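Local coordinates for amidohydrolase 3 domain-containing protein (Pyrococcus horikoshii, PDB 3IGH) that probably hydrolyses carbon-nitrogen bonds other than peptide bonds, as a metal-dependent member of the amidohydrolase family whose substrate is not established, at residues Y58-F63 and S442-S447; D435-L440 and D473-K478. One frame throughout, in Å; residues are numbered along the deposited sequence.

Contact 1. Residues Y58-F63 and S442-S447; sequences YVMPAF and SYTYGS
F63 and Y443 meet in a T-shaped (edge-to-face) stack: the CD1-CE1 edge of the phenylalanine points at one face of the tyrosine, with ring centroids 4.9 Å apart and planes inclined at 72°. The touch lies toward the rim of the tyrosine at its CB end, F63 CD1 standing 3.5 Å from Y443 CG. F63 CG lies anti to the carbonyl carbon and beside the backbone N (chi1 -70°). M60 CE rests against one face of this ring, 3.9 Å above its plane, and also reaches T444 CG2 at 4.2 Å.

The T444 methyl meets the chain at P61-A62, largely through its carbonyl oxygens. CG2 approaches A62 O at 3.3 Å and P61 O at 3.6 Å, while P61 CB is 4.1 Å from T444 CG2. P61 O is buried here without a polar partner. T444 OG1 bonds instead to L440 O, one turn back in its own helix, fixing the rotation that presents the methyl to the strand.

Among polar contacts no hydrogen bond crosses the interface; the backbones come closest to one in a CA-H...O contact from F63 CA to Y443 O (3.6 Å). That carbonyl belongs to a wider pi-type turn at 442-446; the helix is kinked here, the N of T444 and Y445 having no bond to the preceding turn.

Strand 58-68, which pairs with strands 10-14 and 467-470, lies against helix 436-450 here. Helix 408-417 adjoins the aromatic pair, W409 meeting F63 edge-to-face and V412 packing on Y443, within the amidohydrolase TIM-barrel fold.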
loop_
_atom_site.group_PDB
_atom_site.type_symbol
_atom_site.label_atom_id
_atom_site.label_comp_id
_atom_site.label_asym_id
_atom_site.label_seq_id
_atom_site.Cartn_x
_atom_site.Cartn_y
_atom_site.Cartn_z
ATOM N N TYR A 58 8.664 -12.837 -31.695
ATOM C CA TYR A 58 9.272 -13.441 -30.510
ATOM C C TYR A 58 8.872 -12.678 -29.249
ATOM O O TYR A 58 8.685 -11.458 -29.281
ATOM C CB TYR A 58 10.798 -13.519 -30.649
ATOM C CG TYR A 58 11.256 -14.440 -31.761
ATOM C CD1 TYR A 58 11.751 -15.712 -31.478
ATOM C CD2 TYR A 58 11.179 -14.045 -33.103
ATOM C CE1 TYR A 58 12.168 -16.571 -32.507
ATOM C CE2 TYR A 58 11.591 -14.890 -34.134
ATOM C CZ TYR A 58 12.082 -16.150 -33.828
ATOM O OH TYR A 58 12.483 -16.986 -34.848
ATOM N N VAL A 59 8.717 -13.406 -28.150
ATOM C CA VAL A 59 8.279 -12.814 -26.879
ATOM C C VAL A 59 9.246 -13.250 -25.778
ATOM O O VAL A 59 9.593 -14.427 -25.688
ATOM C CB VAL A 59 6.802 -13.211 -26.528
ATOM C CG1 VAL A 59 6.377 -12.676 -25.150
ATOM C CG2 VAL A 59 5.836 -12.700 -27.579
ATOM N N MET A 60 9.697 -12.296 -24.963
ATOM C CA MET A 60 10.551 -12.616 -23.811
ATOM C C MET A 60 10.032 -11.865 -22.576
ATOM O O MET A 60 9.309 -10.874 -22.733
ATOM C CB MET A 60 12.040 -12.296 -24.097
ATOM C CG MET A 60 12.399 -10.825 -24.303
ATOM S SD MET A 60 14.186 -10.457 -24.436
ATOM C CE MET A 60 14.631 -10.285 -22.703
ATOM N N PRO A 61 10.377 -12.335 -21.354
ATOM C CA PRO A 61 10.064 -11.506 -20.192
ATOM C C PRO A 61 10.703 -10.130 -20.328
ATOM O O PRO A 61 11.801 -9.996 -20.879
ATOM C CB PRO A 61 10.695 -12.271 -19.029
ATOM C CG PRO A 61 10.737 -13.687 -19.488
ATOM C CD PRO A 61 11.007 -13.611 -20.959
ATOM N N ALA A 62 10.004 -9.105 -19.861
ATOM C CA ALA A 62 10.523 -7.749 -19.976
ATOM C C ALA A 62 11.754 -7.561 -19.085
ATOM O O ALA A 62 11.984 -8.344 -18.155
ATOM C CB ALA A 62 9.427 -6.739 -19.641
ATOM N N PHE A 63 12.577 -6.564 -19.400
ATOM C CA PHE A 63 13.733 -6.269 -18.577
ATOM C C PHE A 63 13.295 -5.728 -17.208
ATOM O O PHE A 63 12.244 -5.082 -17.077
ATOM C CB PHE A 63 14.683 -5.290 -19.277
ATOM C CG PHE A 63 15.408 -5.893 -20.463
ATOM C CD1 PHE A 63 16.538 -6.692 -20.275
ATOM C CD2 PHE A 63 14.956 -5.672 -21.759
ATOM C CE1 PHE A 63 17.220 -7.248 -21.363
ATOM C CE2 PHE A 63 15.627 -6.221 -22.858
ATOM C CZ PHE A 63 16.754 -7.014 -22.660
ATOM N N SER A 442 19.771 -12.858 -15.938
ATOM C CA SER A 442 20.143 -11.930 -14.869
ATOM C C SER A 442 19.356 -10.629 -14.936
ATOM O O SER A 442 19.017 -10.050 -13.903
ATOM C CB SER A 442 21.646 -11.641 -14.892
ATOM O OG SER A 442 22.395 -12.816 -14.635
ATOM N N TYR A 443 19.030 -10.209 -16.157
ATOM C CA TYR A 443 18.314 -8.967 -16.405
ATOM C C TYR A 443 16.782 -9.122 -16.347
ATOM O O TYR A 443 16.039 -8.167 -16.583
ATOM C CB TYR A 443 18.722 -8.436 -17.772
ATOM C CG TYR A 443 18.981 -6.948 -17.844
ATOM C CD1 TYR A 443 19.906 -6.443 -18.750
ATOM C CD2 TYR A 443 18.302 -6.043 -17.024
ATOM C CE1 TYR A 443 20.154 -5.083 -18.846
ATOM C CE2 TYR A 443 18.549 -4.669 -17.107
ATOM C CZ TYR A 443 19.482 -4.195 -18.026
ATOM O OH TYR A 443 19.742 -2.839 -18.138
ATOM N N THR A 444 16.303 -10.328 -16.068
ATOM C CA THR A 444 14.863 -10.551 -15.960
ATOM C C THR A 444 14.548 -11.200 -14.612
ATOM O O THR A 444 14.256 -10.497 -13.629
ATOM C CB THR A 444 14.302 -11.373 -17.166
ATOM O OG1 THR A 444 15.018 -12.611 -17.277
ATOM C CG2 THR A 444 14.439 -10.595 -18.480
ATOM N N TYR A 445 14.642 -12.529 -14.547
ATOM C CA TYR A 445 14.362 -13.253 -13.308
ATOM C C TYR A 445 15.386 -12.957 -12.208
ATOM O O TYR A 445 15.019 -12.866 -11.041
ATOM C CB TYR A 445 14.261 -14.757 -13.573
ATOM C CG TYR A 445 13.838 -15.609 -12.393
ATOM C CD1 TYR A 445 12.530 -15.576 -11.908
ATOM C CD2 TYR A 445 14.747 -16.480 -11.786
ATOM C CE1 TYR A 445 12.145 -16.377 -10.831
ATOM C CE2 TYR A 445 14.376 -17.285 -10.714
ATOM C CZ TYR A 445 13.075 -17.232 -10.246
ATOM O OH TYR A 445 12.712 -18.026 -9.186
ATOM N N GLY A 446 16.651 -12.780 -12.595
ATOM C CA GLY A 446 17.726 -12.485 -11.643
ATOM C C GLY A 446 17.436 -11.189 -10.901
ATOM O O GLY A 446 17.412 -11.163 -9.670
ATOM N N SER A 447 17.150 -10.136 -11.664
ATOM C CA SER A 447 16.779 -8.830 -11.105
ATOM C C SER A 447 15.519 -8.853 -10.236
ATOM O O SER A 447 15.464 -8.201 -9.188
ATOM C CB SER A 447 16.598 -7.834 -12.231
ATOM O OG SER A 447 17.842 -7.307 -12.648
#

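Contact 2. Residues D435-L440 and D473-K478; sequences DIKDAL and DPLVVK. With SO4 (sulfate ion), chain N.
I436 and L475 mark the nearest backbone approach, CA to CA 6.2 Å, where the first turn of helix 436-450 faces the irregular chain after strand 467-470. L475 is the central side chain: its CD2 fits among L440 CD1 (3.8 Å), K437 CG (3.9 Å) and I436 CG2. I436 also lays CD1 against P474 O and CG2 against L475 O, at 3.5 and 3.6 Å, so its methyls cover carbonyls as well as carbon. L440 CD1 touches P474 CB too, the two side chains crossing at about a right angle.

An aspartate caps or turns the chain in each segment. D435 is the helix N-cap, its OD1 taking D438 N at 3.0 Å nearly along the C-O axis; D473 forms an Asx turn, OD2 receiving L475 N from well above the carboxylate plane.

The bent K437 chain carries NZ away from L475 to O2 of a sulfate ion, 2.7 Å off, probably from the crystallisation liquor; F15 O and N16 OD1 also accept from this amine. An alanine here would probably cost F15 O, N16 OD1 and the sulfate this donor, the sulfate keeping L18 N, and open a gap beside L475 CD2. W409 of helix 408-417 packs against both L440 and P474.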
loop_
_atom_site.group_PDB
_atom_site.type_symbol
_atom_site.label_atom_id
_atom_site.label_comp_id
_atom_site.label_asym_id
_atom_site.label_seq_id
_atom_site.Cartn_x
_atom_site.Cartn_y
_atom_site.Cartn_z
ATOM N N ASP A 435 27.518 -15.642 -21.247
ATOM C CA ASP A 435 26.825 -15.846 -22.514
ATOM C C ASP A 435 25.492 -15.093 -22.492
ATOM O O ASP A 435 25.033 -14.670 -21.424
ATOM C CB ASP A 435 26.668 -17.335 -22.864
ATOM C CG ASP A 435 25.948 -18.135 -21.793
ATOM O OD1 ASP A 435 24.983 -17.635 -21.176
ATOM O OD2 ASP A 435 26.348 -19.299 -21.580
ATOM N N ILE A 436 24.880 -14.926 -23.663
ATOM C CA ILE A 436 23.657 -14.128 -23.782
ATOM C C ILE A 436 22.484 -14.658 -22.939
ATOM O O ILE A 436 21.765 -13.862 -22.338
ATOM C CB ILE A 436 23.266 -13.865 -25.270
ATOM C CG1 ILE A 436 22.191 -12.775 -25.354
ATOM C CG2 ILE A 436 22.869 -15.171 -25.997
ATOM C CD1 ILE A 436 22.292 -11.917 -26.588
ATOM N N LYS A 437 22.330 -15.982 -22.854
ATOM C CA LYS A 437 21.280 -16.598 -22.033
ATOM C C LYS A 437 21.374 -16.225 -20.555
ATOM O O LYS A 437 20.361 -15.911 -19.931
ATOM C CB LYS A 437 21.328 -18.124 -22.121
ATOM C CG LYS A 437 20.454 -18.768 -23.175
ATOM C CD LYS A 437 19.834 -20.056 -22.624
ATOM C CE LYS A 437 20.836 -20.899 -21.822
ATOM N NZ LYS A 437 20.248 -21.425 -20.548
ATOM N N ASP A 438 22.585 -16.294 -19.998
ATOM C CA ASP A 438 22.819 -15.928 -18.603
ATOM C C ASP A 438 22.659 -14.428 -18.361
ATOM O O ASP A 438 22.237 -14.021 -17.279
ATOM C CB ASP A 438 24.205 -16.373 -18.138
ATOM C CG ASP A 438 24.323 -17.880 -17.985
ATOM O OD1 ASP A 438 23.297 -18.588 -18.052
ATOM O OD2 ASP A 438 25.457 -18.361 -17.793
ATOM N N ALA A 439 23.017 -13.618 -19.354
ATOM C CA ALA A 439 22.812 -12.172 -19.275
ATOM C C ALA A 439 21.326 -11.808 -19.254
ATOM O O ALA A 439 20.899 -10.979 -18.436
ATOM C CB ALA A 439 23.546 -11.447 -20.416
ATOM N N LEU A 440 20.539 -12.435 -20.137
ATOM C CA LEU A 440 19.096 -12.185 -20.182
ATOM C C LEU A 440 18.381 -12.703 -18.941
ATOM O O LEU A 440 17.464 -12.055 -18.442
ATOM C CB LEU A 440 18.461 -12.736 -21.473
ATOM C CG LEU A 440 18.993 -12.080 -22.757
ATOM C CD1 LEU A 440 18.294 -12.652 -23.990
ATOM C CD2 LEU A 440 18.882 -10.542 -22.738
ATOM N N ASP A 473 14.702 -13.524 -32.727
ATOM C CA ASP A 473 15.161 -14.318 -31.588
ATOM C C ASP A 473 16.257 -13.541 -30.859
ATOM O O ASP A 473 17.350 -13.374 -31.410
ATOM C CB ASP A 473 15.694 -15.656 -32.130
ATOM C CG ASP A 473 16.206 -16.610 -31.048
ATOM O OD1 ASP A 473 16.608 -17.736 -31.425
ATOM O OD2 ASP A 473 16.212 -16.277 -29.841
ATOM N N PRO A 474 15.980 -13.094 -29.606
ATOM C CA PRO A 474 16.911 -12.230 -28.860
ATOM C C PRO A 474 18.263 -12.882 -28.577
ATOM O O PRO A 474 19.253 -12.177 -28.380
ATOM C CB PRO A 474 16.174 -11.966 -27.541
ATOM C CG PRO A 474 15.205 -13.098 -27.406
ATOM C CD PRO A 474 14.772 -13.393 -28.812
ATOM N N LEU A 475 18.298 -14.214 -28.577
ATOM C CA LEU A 475 19.520 -14.972 -28.336
ATOM C C LEU A 475 20.487 -14.968 -29.530
ATOM O O LEU A 475 21.634 -15.402 -29.414
ATOM C CB LEU A 475 19.166 -16.414 -27.970
ATOM C CG LEU A 475 18.283 -16.632 -26.740
ATOM C CD1 LEU A 475 18.030 -18.116 -26.549
ATOM C CD2 LEU A 475 18.937 -16.040 -25.499
ATOM N N VAL A 476 20.021 -14.446 -30.659
ATOM C CA VAL A 476 20.664 -14.659 -31.945
ATOM C C VAL A 476 20.957 -13.328 -32.656
ATOM O O VAL A 476 21.637 -13.286 -33.691
ATOM C CB VAL A 476 19.797 -15.683 -32.757
ATOM C CG1 VAL A 476 19.383 -15.192 -34.141
ATOM C CG2 VAL A 476 20.455 -17.058 -32.769
ATOM N N VAL A 477 20.477 -12.236 -32.063
ATOM C CA VAL A 477 20.685 -10.890 -32.603
ATOM C C VAL A 477 21.884 -10.234 -31.922
ATOM O O VAL A 477 22.083 -10.403 -30.712
ATOM C CB VAL A 477 19.413 -10.013 -32.408
ATOM C CG1 VAL A 477 19.555 -8.636 -33.050
ATOM C CG2 VAL A 477 18.226 -10.702 -32.992
ATOM N N LYS A 478 22.696 -9.522 -32.708
ATOM C CA LYS A 478 23.733 -8.639 -32.168
ATOM C C LYS A 478 23.072 -7.600 -31.259
ATOM O O LYS A 478 22.055 -7.003 -31.632
ATOM C CB LYS A 478 24.494 -7.928 -33.289
ATOM C CG LYS A 478 25.198 -8.830 -34.290
ATOM C CD LYS A 478 25.910 -7.984 -35.341
ATOM C CE LYS A 478 26.149 -8.754 -36.633
ATOM N NZ LYS A 478 27.219 -9.780 -36.503
HETATM S S SO4 N . 19.055 -25.306 -20.266
HETATM O O1 SO4 N . 19.695 -26.319 -21.100
HETATM O O2 SO4 N . 19.418 -23.985 -20.764
HETATM O O3 SO4 N . 17.608 -25.471 -20.340
HETATM O O4 SO4 N . 19.494 -25.455 -18.880
#

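Overall arrangement
Contacts 1 and 2 have centres about 11 Å apart and lie on successive parts of helix 436-450, contact 2 at its N-terminal turns and contact 1 farther along. Their segments alternate in the chain: 58-63 comes first, then 435-440 and 442-447, and last 473-478. They also touch directly, F63 CE1 packing on L440 CD2 (3.9 Å) and M60 SD on P474 CB (4.0 Å), so the buried contact 1 passes into the partly buried contact 2. Strand 58-68 is hydrogen-bonded to strand 467-470, from which the 473-478 loop follows. One helix thereby packs against both an early strand and the chain that follows its pairing partner, tying sequence-distant parts of the fold together.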